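Local coordinates for SusD superfamily protein (Bacteroides fragilis, PDB 3L22) that probably serves as an outer-membrane SusD-like lipoprotein that helps capture sugars at the cell surface, and binds zinc ions, at residues 19-24 with 107-112; 30-35 with 121-126; 100-105 with 114-119; 190-195 with 252-257. All coordinates share one frame; numbering follows the deposited sequence.

Contact 1 of 4, residues 19-24 with 107-112. With ZN (zinc ion), chain C; EDO (1,2-ethanediol), chain X.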
loop_
_atom_site.group_PDB
_atom_site.type_symbol
_atom_site.label_atom_id
_atom_site.label_comp_id
_atom_site.label_asym_id
_atom_site.label_seq_id
_atom_site.Cartn_x
_atom_site.Cartn_y
_atom_site.Cartn_z
ATOM N N THR A 19 2.098 26.461 -14.098
ATOM C CA THR A 19 0.902 26.130 -13.345
ATOM C C THR A 19 0.065 25.075 -14.120
ATOM O O THR A 19 -0.524 24.194 -13.511
ATOM C CB THR A 19 0.053 27.349 -12.902
ATOM O OG1 THR A 19 -0.619 27.900 -14.012
ATOM C CG2 THR A 19 0.894 28.455 -12.266
ATOM N N ARG A 20 0.075 25.104 -15.448
ATOM C CA ARG A 20 -0.598 24.026 -16.231
ATOM C C ARG A 20 0.090 22.661 -16.105
ATOM O O ARG A 20 -0.568 21.655 -15.961
ATOM C CB ARG A 20 -0.726 24.396 -17.698
ATOM C CG ARG A 20 -1.847 25.415 -17.895
ATOM C CD ARG A 20 -2.193 25.534 -19.324
ATOM N NE ARG A 20 -3.383 26.342 -19.543
ATOM C CZ ARG A 20 -3.865 26.633 -20.747
ATOM N NH1 ARG A 20 -3.260 26.180 -21.854
ATOM N NH2 ARG A 20 -4.961 27.375 -20.846
ATOM N N ILE A 21 1.412 22.647 -16.096
ATOM C CA ILE A 21 2.154 21.399 -15.844
ATOM C C ILE A 21 1.784 20.839 -14.467
ATOM O O ILE A 21 1.409 19.672 -14.305
ATOM C CB ILE A 21 3.687 21.600 -15.925
ATOM C CG1 ILE A 21 4.105 22.046 -17.347
ATOM C CG2 ILE A 21 4.395 20.277 -15.529
ATOM C CD1 ILE A 21 5.571 22.607 -17.437
ATOM N N GLU A 22 1.840 21.696 -13.473
ATOM C CA GLU A 22 1.570 21.267 -12.129
ATOM C C GLU A 22 0.114 20.841 -11.908
ATOM O O GLU A 22 -0.106 19.938 -11.152
ATOM C CB GLU A 22 1.977 22.351 -11.144
ATOM C CG GLU A 22 3.473 22.448 -11.090
ATOM C CD GLU A 22 3.992 23.603 -10.257
ATOM O OE1 GLU A 22 3.190 24.179 -9.522
ATOM O OE2 GLU A 22 5.207 23.909 -10.332
ATOM N N ALA A 23 -0.855 21.477 -12.576
ATOM C CA ALA A 23 -2.232 21.045 -12.476
ATOM C C ALA A 23 -2.363 19.605 -12.971
ATOM O O ALA A 23 -3.080 18.800 -12.378
ATOM C CB ALA A 23 -3.196 21.988 -13.304
ATOM N N THR A 24 -1.692 19.293 -14.074
ATOM C CA THR A 24 -1.740 17.940 -14.625
ATOM C C THR A 24 -1.005 16.992 -13.720
ATOM O O THR A 24 -1.485 15.889 -13.489
ATOM C CB THR A 24 -1.193 17.884 -16.047
ATOM O OG1 THR A 24 -1.845 18.896 -16.810
ATOM C CG2 THR A 24 -1.441 16.537 -16.699
ATOM N N GLU A 107 11.460 24.091 -21.518
ATOM C CA GLU A 107 11.720 25.464 -21.076
ATOM C C GLU A 107 10.703 26.011 -20.161
ATOM O O GLU A 107 11.057 26.742 -19.233
ATOM C CB GLU A 107 11.741 26.448 -22.231
ATOM C CG GLU A 107 12.865 26.226 -23.108
ATOM C CD GLU A 107 13.078 27.339 -24.093
ATOM O OE1 GLU A 107 12.290 28.297 -24.204
ATOM O OE2 GLU A 107 14.109 27.246 -24.748
ATOM N N VAL A 108 9.432 25.735 -20.442
ATOM C CA VAL A 108 8.363 26.135 -19.521
ATOM C C VAL A 108 8.602 25.534 -18.132
ATOM O O VAL A 108 8.488 26.240 -17.141
ATOM C CB VAL A 108 6.952 25.775 -20.089
ATOM C CG1 VAL A 108 5.875 25.938 -19.040
ATOM C CG2 VAL A 108 6.656 26.681 -21.278
ATOM N N ALA A 109 8.985 24.262 -18.061
ATOM C CA ALA A 109 9.280 23.624 -16.773
ATOM C C ALA A 109 10.512 24.217 -16.068
ATOM O O ALA A 109 10.554 24.229 -14.856
ATOM C CB ALA A 109 9.449 22.117 -16.944
ATOM N N GLY A 110 11.484 24.740 -16.825
ATOM C CA GLY A 110 12.685 25.354 -16.236
ATOM C C GLY A 110 13.431 24.389 -15.308
ATOM O O GLY A 110 13.535 23.206 -15.601
ATOM N N GLU A 111 13.872 24.878 -14.156
ATOM C CA GLU A 111 14.700 24.097 -13.223
ATOM C C GLU A 111 13.937 22.945 -12.565
ATOM O O GLU A 111 14.522 22.074 -11.989
ATOM C CB GLU A 111 15.279 25.001 -12.123
ATOM C CG GLU A 111 14.234 25.545 -11.121
ATOM C CD GLU A 111 14.838 26.459 -10.055
ATOM O OE1 GLU A 111 16.045 26.354 -9.768
ATOM O OE2 GLU A 111 14.082 27.263 -9.474
ATOM N N ASN A 112 12.618 22.954 -12.659
ATOM C CA ASN A 112 11.787 21.931 -12.045
ATOM C C ASN A 112 11.445 20.726 -12.920
ATOM O O ASN A 112 10.747 19.807 -12.457
ATOM C CB ASN A 112 10.501 22.593 -11.572
ATOM C CG ASN A 112 10.787 23.703 -10.613
ATOM O OD1 ASN A 112 11.538 23.515 -9.654
ATOM N ND2 ASN A 112 10.260 24.875 -10.893
HETATM ZN ZN ZN C . 13.945 28.760 -26.267
HETATM C C1 EDO X . 14.300 24.612 -26.679
HETATM O O1 EDO X . 14.965 24.772 -25.407
HETATM C C2 EDO X . 12.864 24.113 -26.521
HETATM O O2 EDO X . 11.910 25.020 -27.087
#
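With its CG1 turned anti to the carbonyl carbon (chi1 -63°) and the chain beyond it extended (chi2 166°), I21 presents its terminal methyl to the helix across the contact. V108 answers with CG1, placed anti to its own backbone N by a chi1 of 169°. The two side chains cross obliquely, and I21 CD1 stops 3.7 Å from V108 CG1. The same methyl lies 3.9 Å from A109 CB and 3.8 Å from A109 N, so one carbon of helix 18-33 touches two consecutive residues at the end of the short helix 106-109. There the chain leaves helical geometry at G110, whose phi is positive, and N112 N reaches back to A109 O at 3.3 Å in the turn that follows. The pocket is completed by helix 79-103, where F98 and L102 lie against I21, and by Y116 of helix 113-131, which touches both I21 and A109. E107 stands apart from this apolar patch on the exposed side of the short helix. E107 OE2 binds a zinc ion at 2.1 Å and accepts a hydrogen bond from O1 of 1,2-ethanediol, probably a crystallisation additive, at 2.7 Å. No hydrogen bond joins the two segments. Their cohesion is therefore a matter of hydrocarbon shape and burial, while the nearby metal binding uses a carboxylate that does not meet the I21 helix.

Contact 2 of 4, residues 30-35 with 121-126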
loop_
_atom_site.group_PDB
_atom_site.type_symbol
_atom_site.label_atom_id
_atom_site.label_comp_id
_atom_site.label_asym_id
_atom_site.label_seq_id
_atom_site.Cartn_x
_atom_site.Cartn_y
_atom_site.Cartn_z
ATOM N N ALA A 30 -4.245 12.575 -8.005
ATOM C CA ALA A 30 -5.700 12.372 -7.855
ATOM C C ALA A 30 -6.073 11.052 -8.506
ATOM O O ALA A 30 -6.887 10.321 -7.954
ATOM C CB ALA A 30 -6.580 13.574 -8.425
ATOM N N ALA A 31 -5.458 10.738 -9.643
ATOM C CA ALA A 31 -5.850 9.546 -10.409
ATOM C C ALA A 31 -5.571 8.248 -9.669
ATOM O O ALA A 31 -6.260 7.260 -9.889
ATOM C CB ALA A 31 -5.175 9.527 -11.780
ATOM N N ILE A 32 -4.551 8.214 -8.808
ATOM C CA ILE A 32 -4.304 7.000 -8.033
ATOM C C ILE A 32 -5.129 6.923 -6.744
ATOM O O ILE A 32 -5.126 5.870 -6.094
ATOM C CB ILE A 32 -2.826 6.732 -7.647
ATOM C CG1 ILE A 32 -2.216 7.870 -6.875
ATOM C CG2 ILE A 32 -2.025 6.285 -8.844
ATOM C CD1 ILE A 32 -0.953 7.438 -6.187
ATOM N N LYS A 33 -5.823 8.017 -6.405
ATOM C CA LYS A 33 -6.636 8.113 -5.185
ATOM C C LYS A 33 -8.102 7.723 -5.466
ATOM O O LYS A 33 -8.548 6.623 -5.072
ATOM C CB LYS A 33 -6.484 9.525 -4.622
ATOM C CG LYS A 33 -7.205 9.839 -3.312
ATOM C CD LYS A 33 -7.088 11.346 -2.937
ATOM C CE LYS A 33 -7.898 12.347 -3.780
ATOM N NZ LYS A 33 -9.395 12.316 -3.501
ATOM N N ASN A 34 -8.856 8.598 -6.159
ATOM C CA ASN A 34 -10.249 8.291 -6.559
ATOM C C ASN A 34 -10.744 9.277 -7.571
ATOM O O ASN A 34 -10.169 10.346 -7.725
ATOM C CB ASN A 34 -11.249 8.246 -5.375
ATOM C CG ASN A 34 -11.343 9.547 -4.634
ATOM O OD1 ASN A 34 -10.575 9.775 -3.696
ATOM N ND2 ASN A 34 -12.316 10.388 -5.005
ATOM N N THR A 35 -11.816 8.920 -8.264
ATOM C CA THR A 35 -12.534 9.909 -9.053
ATOM C C THR A 35 -13.815 10.281 -8.311
ATOM O O THR A 35 -14.045 9.879 -7.146
ATOM C CB THR A 35 -12.854 9.374 -10.410
ATOM O OG1 THR A 35 -13.851 8.336 -10.261
ATOM C CG2 THR A 35 -11.533 8.898 -11.080
ATOM N N LYS A 121 6.932 9.507 -12.576
ATOM C CA LYS A 121 7.414 8.130 -12.581
ATOM C C LYS A 121 7.105 7.370 -11.285
ATOM O O LYS A 121 6.757 6.191 -11.319
ATOM C CB LYS A 121 8.906 8.078 -12.930
ATOM C CG LYS A 121 9.192 8.395 -14.414
ATOM C CD LYS A 121 10.675 8.139 -14.715
ATOM C CE LYS A 121 10.994 8.511 -16.142
ATOM N NZ LYS A 121 12.432 8.254 -16.431
ATOM N N PHE A 122 7.194 8.053 -10.146
ATOM C CA PHE A 122 6.822 7.470 -8.862
ATOM C C PHE A 122 5.343 7.009 -8.873
ATOM O O PHE A 122 5.054 5.907 -8.451
ATOM C CB PHE A 122 7.046 8.453 -7.714
ATOM C CG PHE A 122 6.499 7.978 -6.418
ATOM C CD1 PHE A 122 7.265 7.130 -5.599
ATOM C CD2 PHE A 122 5.196 8.291 -6.029
ATOM C CE1 PHE A 122 6.767 6.657 -4.411
ATOM C CE2 PHE A 122 4.687 7.800 -4.837
ATOM C CZ PHE A 122 5.497 6.963 -4.030
ATOM N N VAL A 123 4.438 7.860 -9.362
ATOM C CA VAL A 123 3.024 7.523 -9.452
ATOM C C VAL A 123 2.805 6.284 -10.354
ATOM O O VAL A 123 2.100 5.366 -9.956
ATOM C CB VAL A 123 2.191 8.720 -9.896
ATOM C CG1 VAL A 123 0.738 8.345 -10.120
ATOM C CG2 VAL A 123 2.294 9.843 -8.844
ATOM N N ARG A 124 3.491 6.216 -11.500
ATOM C CA ARG A 124 3.391 5.028 -12.359
ATOM C C ARG A 124 3.942 3.796 -11.651
ATOM O O ARG A 124 3.330 2.730 -11.701
ATOM C CB ARG A 124 4.120 5.259 -13.656
ATOM C CG ARG A 124 4.016 4.108 -14.644
ATOM C CD ARG A 124 4.483 4.571 -16.025
ATOM N NE ARG A 124 5.905 4.846 -16.055
ATOM C CZ ARG A 124 6.529 5.428 -17.088
ATOM N NH1 ARG A 124 5.874 5.780 -18.211
ATOM N NH2 ARG A 124 7.840 5.580 -17.035
ATOM N N ALA A 125 5.046 3.972 -10.931
ATOM C CA ALA A 125 5.686 2.885 -10.205
ATOM C C ALA A 125 4.760 2.319 -9.112
ATOM O O ALA A 125 4.598 1.086 -8.975
ATOM C CB ALA A 125 7.042 3.372 -9.597
ATOM N N LEU A 126 4.113 3.221 -8.379
ATOM C CA LEU A 126 3.179 2.820 -7.352
ATOM C C LEU A 126 1.965 2.047 -7.921
ATOM O O LEU A 126 1.502 1.021 -7.339
ATOM C CB LEU A 126 2.740 4.068 -6.550
ATOM C CG LEU A 126 2.057 3.836 -5.212
ATOM C CD1 LEU A 126 2.900 2.945 -4.239
ATOM C CD2 LEU A 126 1.655 5.168 -4.528
#
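Within the helical, TPR-related part of the SusD fold, the C-terminal end of helix 18-33 packs on helix 113-131 through a buried apolar joint. I32 supplies one side of it and uses two of its branches. I32 CG2 meets V123 CG1 at 3.7 Å, the side chains slanting across each other, while I32 CD1 reaches L126 CD2 at 3.8 Å, those two side chains crossing at about a right angle. The split is set by chi1: at 57° CG1 occupies the crowded position between backbone N and carbonyl carbon, and CG2 swings anti to the carbonyl carbon. V123 and L126 are about one helical turn apart, so the forked isoleucine spans successive turns of the facing helix, and no hydrogen bond crosses. Farther on, K33 NZ gives a hydrogen bond to N34 OD1 at 2.8 Å, coming from above the carbonyl plane. N34 ND2 in turn gives one to T35 O, nearly straight at 175°, with the acceptor in the plane of the amide. N34 ND2 also bonds to N259 O. Around the apolar joint, A31 rests on A91 and K94 of helix 79-103, and L126 packs on L206 of helix 200-213. R124 points away from I32, making a salt bridge to D178 of helix 168-178, and the ring of F122 meets F251 of strand 249-253 edge-to-face.

Contact 3 of 4, residues 100-105 with 114-119. With ZN (zinc ion), chain G; ZN (zinc ion), chain B.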
loop_
_atom_site.group_PDB
_atom_site.type_symbol
_atom_site.label_atom_id
_atom_site.label_comp_id
_atom_site.label_asym_id
_atom_site.label_seq_id
_atom_site.Cartn_x
_atom_site.Cartn_y
_atom_site.Cartn_z
ATOM N N GLN A 100 5.164 12.464 -21.938
ATOM C CA GLN A 100 5.377 12.827 -23.318
ATOM C C GLN A 100 5.113 14.313 -23.555
ATOM O O GLN A 100 5.871 14.954 -24.266
ATOM C CB GLN A 100 4.494 12.000 -24.236
ATOM C CG GLN A 100 4.663 12.332 -25.716
ATOM C CD GLN A 100 3.974 11.282 -26.569
ATOM O OE1 GLN A 100 4.509 10.181 -26.777
ATOM N NE2 GLN A 100 2.739 11.574 -26.973
ATOM N N SER A 101 4.050 14.851 -22.969
ATOM C CA SER A 101 3.785 16.289 -23.083
ATOM C C SER A 101 4.880 17.129 -22.436
ATOM O O SER A 101 5.298 18.130 -22.995
ATOM C CB SER A 101 2.444 16.636 -22.445
ATOM O OG SER A 101 1.422 15.953 -23.150
ATOM N N LEU A 102 5.380 16.696 -21.283
ATOM C CA LEU A 102 6.434 17.429 -20.584
ATOM C C LEU A 102 7.711 17.513 -21.401
ATOM O O LEU A 102 8.444 18.505 -21.336
ATOM C CB LEU A 102 6.701 16.788 -19.232
ATOM C CG LEU A 102 7.660 17.416 -18.238
ATOM C CD1 LEU A 102 7.295 18.874 -17.916
ATOM C CD2 LEU A 102 7.709 16.570 -16.943
ATOM N N GLU A 103 7.974 16.489 -22.210
ATOM C CA GLU A 103 9.170 16.480 -23.053
ATOM C C GLU A 103 9.174 17.645 -24.044
ATOM O O GLU A 103 10.242 18.186 -24.404
ATOM C CB GLU A 103 9.291 15.120 -23.768
ATOM C CG GLU A 103 10.562 14.995 -24.579
ATOM C CD GLU A 103 10.769 13.635 -25.162
ATOM O OE1 GLU A 103 11.421 12.803 -24.563
ATOM O OE2 GLU A 103 10.375 13.416 -26.302
ATOM N N GLY A 104 7.978 18.060 -24.460
ATOM C CA GLY A 104 7.816 19.225 -25.329
ATOM C C GLY A 104 7.663 20.547 -24.607
ATOM O O GLY A 104 7.385 21.560 -25.256
ATOM N N ALA A 105 7.880 20.566 -23.296
ATOM C CA ALA A 105 7.702 21.771 -22.495
ATOM C C ALA A 105 8.883 22.000 -21.572
ATOM O O ALA A 105 8.736 22.549 -20.489
ATOM C CB ALA A 105 6.375 21.686 -21.675
ATOM N N ASP A 114 13.122 18.023 -13.858
ATOM C CA ASP A 114 13.463 16.699 -13.344
ATOM C C ASP A 114 12.581 16.251 -12.194
ATOM O O ASP A 114 12.205 15.086 -12.121
ATOM C CB ASP A 114 14.926 16.641 -12.881
ATOM C CG ASP A 114 15.907 16.787 -14.033
ATOM O OD1 ASP A 114 15.545 16.411 -15.208
ATOM O OD2 ASP A 114 17.033 17.282 -13.746
ATOM N N ARG A 115 12.236 17.169 -11.306
ATOM C CA ARG A 115 11.323 16.841 -10.254
ATOM C C ARG A 115 9.981 16.388 -10.798
ATOM O O ARG A 115 9.402 15.440 -10.270
ATOM C CB ARG A 115 11.117 18.011 -9.331
ATOM C CG ARG A 115 10.138 17.674 -8.195
ATOM C CD ARG A 115 10.066 18.747 -7.111
ATOM N NE ARG A 115 11.318 18.845 -6.370
ATOM C CZ ARG A 115 11.525 19.654 -5.337
ATOM N NH1 ARG A 115 10.537 20.424 -4.840
ATOM N NH2 ARG A 115 12.727 19.667 -4.768
ATOM N N TYR A 116 9.453 17.096 -11.784
ATOM C CA TYR A 116 8.149 16.722 -12.359
ATOM C C TYR A 116 8.185 15.317 -12.985
ATOM O O TYR A 116 7.271 14.502 -12.780
ATOM C CB TYR A 116 7.701 17.728 -13.424
ATOM C CG TYR A 116 7.445 19.158 -12.985
ATOM C CD1 TYR A 116 6.991 19.486 -11.709
ATOM C CD2 TYR A 116 7.643 20.198 -13.886
ATOM C CE1 TYR A 116 6.749 20.838 -11.371
ATOM C CE2 TYR A 116 7.427 21.523 -13.549
ATOM C CZ TYR A 116 6.970 21.833 -12.306
ATOM O OH TYR A 116 6.753 23.161 -12.050
ATOM N N VAL A 117 9.270 15.023 -13.713
ATOM C CA VAL A 117 9.450 13.699 -14.304
ATOM C C VAL A 117 9.515 12.644 -13.221
ATOM O O VAL A 117 8.872 11.624 -13.293
ATOM C CB VAL A 117 10.757 13.605 -15.147
ATOM C CG1 VAL A 117 11.097 12.133 -15.548
ATOM C CG2 VAL A 117 10.659 14.492 -16.415
ATOM N N GLN A 118 10.325 12.878 -12.220
ATOM C CA GLN A 118 10.589 11.843 -11.219
ATOM C C GLN A 118 9.336 11.610 -10.340
ATOM O O GLN A 118 9.034 10.485 -9.939
ATOM C CB GLN A 118 11.835 12.242 -10.414
ATOM C CG GLN A 118 13.115 12.151 -11.263
ATOM C CD GLN A 118 14.352 12.679 -10.554
ATOM O OE1 GLN A 118 14.331 12.879 -9.341
ATOM N NE2 GLN A 118 15.423 12.963 -11.321
ATOM N N GLU A 119 8.567 12.666 -10.106
ATOM C CA GLU A 119 7.289 12.518 -9.396
ATOM C C GLU A 119 6.289 11.702 -10.194
ATOM O O GLU A 119 5.632 10.809 -9.644
ATOM C CB GLU A 119 6.646 13.869 -9.038
ATOM C CG GLU A 119 7.334 14.500 -7.835
ATOM C CD GLU A 119 6.562 15.711 -7.280
ATOM O OE1 GLU A 119 5.301 15.817 -7.439
ATOM O OE2 GLU A 119 7.254 16.557 -6.686
HETATM ZN ZN ZN G . 17.137 17.434 -16.513
HETATM ZN ZN ZN B . 6.098 18.148 -6.046
HETATM O O HOH W 1 19.256 16.767 -15.467
HETATM O O HOH W 2 7.177 18.589 -4.485
HETATM O O HOH W 3 6.312 19.801 -7.563
HETATM O O HOH W 4 16.439 16.547 -17.951
HETATM O O HOH W 5 16.626 19.826 -16.211
#
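L102 and the pair Y116 and V117 make the whole of this contact, with CD2 of L102 making the closest approaches. L102 has CG anti to its backbone N (chi1 -174°), and a chi2 of 55° sends CD2 forward between its two partners. L102 CD2 meets V117 CG2 at 3.6 Å and Y116 CB at 3.7 Å, the L102 and Y116 side chains crossing at about a right angle. V117 offers the branch beside its own backbone N. Y116 has CG anti to the carbonyl carbon (chi1 -63°), and L102 CD1 lies oblique to its ring. The segments belong to helices 79-103 and 113-131, which run roughly antiparallel with the short helix 106-109 between them, a helical hairpin within a family placed in the TPR clan. Y116 OH lies close to E22 of helix 18-33, a probable but unusually short hydrogen bond. Two carboxylates of the second helix take no part in the contact and bind zinc. D114 OD1 binds one ion at 2.3 Å alongside three waters. E119, extended beyond CG, binds another through OE2 at 2.1 Å, in a site completed by H197 and two waters, while its OE1 is hydrogen-bonded to Y29 OH.

Contact 4 of 4, residues 190-195 with 252-257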
loop_
_atom_site.group_PDB
_atom_site.type_symbol
_atom_site.label_atom_id
_atom_site.label_comp_id
_atom_site.label_asym_id
_atom_site.label_seq_id
_atom_site.Cartn_x
_atom_site.Cartn_y
_atom_site.Cartn_z
ATOM N N ASN A 190 7.108 16.817 7.387
ATOM C CA ASN A 190 6.055 17.546 8.102
ATOM C C ASN A 190 5.553 18.843 7.411
ATOM O O ASN A 190 5.344 19.871 8.066
ATOM C CB ASN A 190 6.550 17.871 9.520
ATOM C CG ASN A 190 5.404 18.147 10.495
ATOM O OD1 ASN A 190 4.319 17.618 10.333
ATOM N ND2 ASN A 190 5.644 19.008 11.473
ATOM N N THR A 191 5.397 18.810 6.095
ATOM C CA THR A 191 4.678 19.867 5.369
ATOM C C THR A 191 3.657 19.177 4.465
ATOM O O THR A 191 3.852 18.021 4.081
ATOM C CB THR A 191 5.620 20.714 4.512
ATOM O OG1 THR A 191 6.168 19.899 3.450
ATOM C CG2 THR A 191 6.779 21.307 5.378
ATOM N N TYR A 192 2.558 19.868 4.142
ATOM C CA TYR A 192 1.555 19.342 3.191
ATOM C C TYR A 192 2.214 18.817 1.917
ATOM O O TYR A 192 1.953 17.700 1.471
ATOM C CB TYR A 192 0.567 20.448 2.843
ATOM C CG TYR A 192 -0.420 20.058 1.764
ATOM C CD1 TYR A 192 -1.566 19.370 2.077
ATOM C CD2 TYR A 192 -0.200 20.398 0.432
ATOM C CE1 TYR A 192 -2.467 19.013 1.102
ATOM C CE2 TYR A 192 -1.079 20.042 -0.559
ATOM C CZ TYR A 192 -2.206 19.346 -0.218
ATOM O OH TYR A 192 -3.104 19.009 -1.166
ATOM N N THR A 193 3.079 19.626 1.315
ATOM C CA THR A 193 3.710 19.256 0.046
ATOM C C THR A 193 4.671 18.078 0.193
ATOM O O THR A 193 4.754 17.211 -0.711
ATOM C CB THR A 193 4.403 20.447 -0.574
ATOM O OG1 THR A 193 3.449 21.517 -0.681
ATOM C CG2 THR A 193 4.897 20.111 -1.969
ATOM N N GLY A 194 5.380 18.019 1.321
ATOM C CA GLY A 194 6.280 16.913 1.592
ATOM C C GLY A 194 5.569 15.579 1.793
ATOM O O GLY A 194 6.122 14.538 1.508
ATOM N N VAL A 195 4.329 15.612 2.290
ATOM C CA VAL A 195 3.595 14.371 2.557
ATOM C C VAL A 195 2.736 13.970 1.370
ATOM O O VAL A 195 2.522 12.788 1.169
ATOM C CB VAL A 195 2.764 14.497 3.851
ATOM C CG1 VAL A 195 1.832 13.257 4.069
ATOM C CG2 VAL A 195 3.723 14.754 5.050
ATOM N N SER A 252 1.180 10.215 1.823
ATOM C CA SER A 252 -0.252 9.986 2.005
ATOM C C SER A 252 -1.031 10.579 0.866
ATOM O O SER A 252 -0.531 11.446 0.117
ATOM C CB SER A 252 -0.777 10.660 3.288
ATOM O OG SER A 252 -0.087 10.236 4.437
ATOM N N LEU A 253 -2.264 10.107 0.732
ATOM C CA LEU A 253 -3.214 10.636 -0.264
ATOM C C LEU A 253 -4.191 11.545 0.490
ATOM O O LEU A 253 -4.953 11.052 1.362
ATOM C CB LEU A 253 -3.968 9.512 -0.970
ATOM C CG LEU A 253 -3.129 8.310 -1.411
ATOM C CD1 LEU A 253 -4.048 7.237 -2.101
ATOM C CD2 LEU A 253 -2.049 8.788 -2.328
ATOM N N PRO A 254 -4.138 12.854 0.211
ATOM C CA PRO A 254 -4.961 13.808 0.957
ATOM C C PRO A 254 -6.357 13.864 0.398
ATOM O O PRO A 254 -6.560 13.507 -0.775
ATOM C CB PRO A 254 -4.240 15.137 0.712
ATOM C CG PRO A 254 -3.689 14.966 -0.693
ATOM C CD PRO A 254 -3.291 13.534 -0.796
HETATM N N MSE A 255 -7.299 14.328 1.196
HETATM C CA MSE A 255 -8.690 14.493 0.780
HETATM C C MSE A 255 -9.096 15.941 1.008
HETATM O O MSE A 255 -8.590 16.600 1.936
HETATM C CB MSE A 255 -9.566 13.646 1.675
HETATM C CG MSE A 255 -9.362 12.170 1.596
HETATM SE SE MSE A 255 -10.007 11.515 -0.114
HETATM C CE MSE A 255 -9.270 9.684 -0.015
ATOM N N ALA A 256 -10.057 16.394 0.216
ATOM C CA ALA A 256 -10.665 17.687 0.323
ATOM C C ALA A 256 -12.156 17.506 0.075
ATOM O O ALA A 256 -12.580 16.553 -0.599
ATOM C CB ALA A 256 -10.051 18.682 -0.699
ATOM N N ASP A 257 -12.951 18.440 0.603
ATOM C CA ASP A 257 -14.405 18.332 0.532
ATOM C C ASP A 257 -14.884 18.070 -0.893
ATOM O O ASP A 257 -15.848 17.366 -1.096
ATOM C CB ASP A 257 -15.091 19.590 1.048
ATOM C CG ASP A 257 -14.907 19.814 2.553
ATOM O OD1 ASP A 257 -14.846 18.850 3.338
ATOM O OD2 ASP A 257 -14.828 20.994 2.961
#
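S252 opens the second segment and makes its one hydrogen bond to the first: S252 N donates to V195 O at 3.0 Å, with an angle of 158° at the hydrogen. The donor sits 27° off the carbonyl plane of V195. Beside this bond the side chains touch, V195 CG1 lying 3.6 Å from S252 OG in a contact of methyl with hydroxyl. L253 turns away from the helix, and its backbone pairs with V322 of the adjoining strand. P254 points back toward the first segment, where Y192 reaches out with CG anti to its backbone N (chi1 174°). The tyrosine and the proline cross at about a right angle: Y192 OH is 4.1 Å from P254 CG, and Y192 CE1 is 4.3 Å from P254 CB, a loose contact. T191 is the N-cap of helix 192-196; T191 OG1 accepts from G194 N at 2.9 Å. T191 OG1 is also hydrogen-bonded to E188, which with D186 binds a zinc ion. M255, a selenomethionine, heads away again, and A256 N is held by N259 OD1. Helix 192-196 thus covers the end of strand 249-253, whose antiparallel partner 322-326 lies alongside, with L253 on I324 and M255 on V322, while K33 of helix 18-33 packs against both L253 and M255.

Overall arrangement
From the N terminus, helix 18-33 opens contact 1 and then contact 2, and helix 79-103 opens contact 3 before any of them has closed. Contact 1 closes first, at 107-112, contact 3 next, at 114-119, and contact 2 last, at 121-126. Contact 1 therefore crosses both others, whereas contact 3 nests inside the loop of contact 2. Contacts 1 and 3 touch, with centres 8 Å apart, and contact 2 joins helix 18-33, used by contact 1, to helix 113-131, used by contact 3. Contact 4 follows in series, closing its own loop between helix 192-196 and strand 249-253. It touches contact 2 through K33 and N34, tying the N-terminal helices to the small 249-253/322-326 sheet.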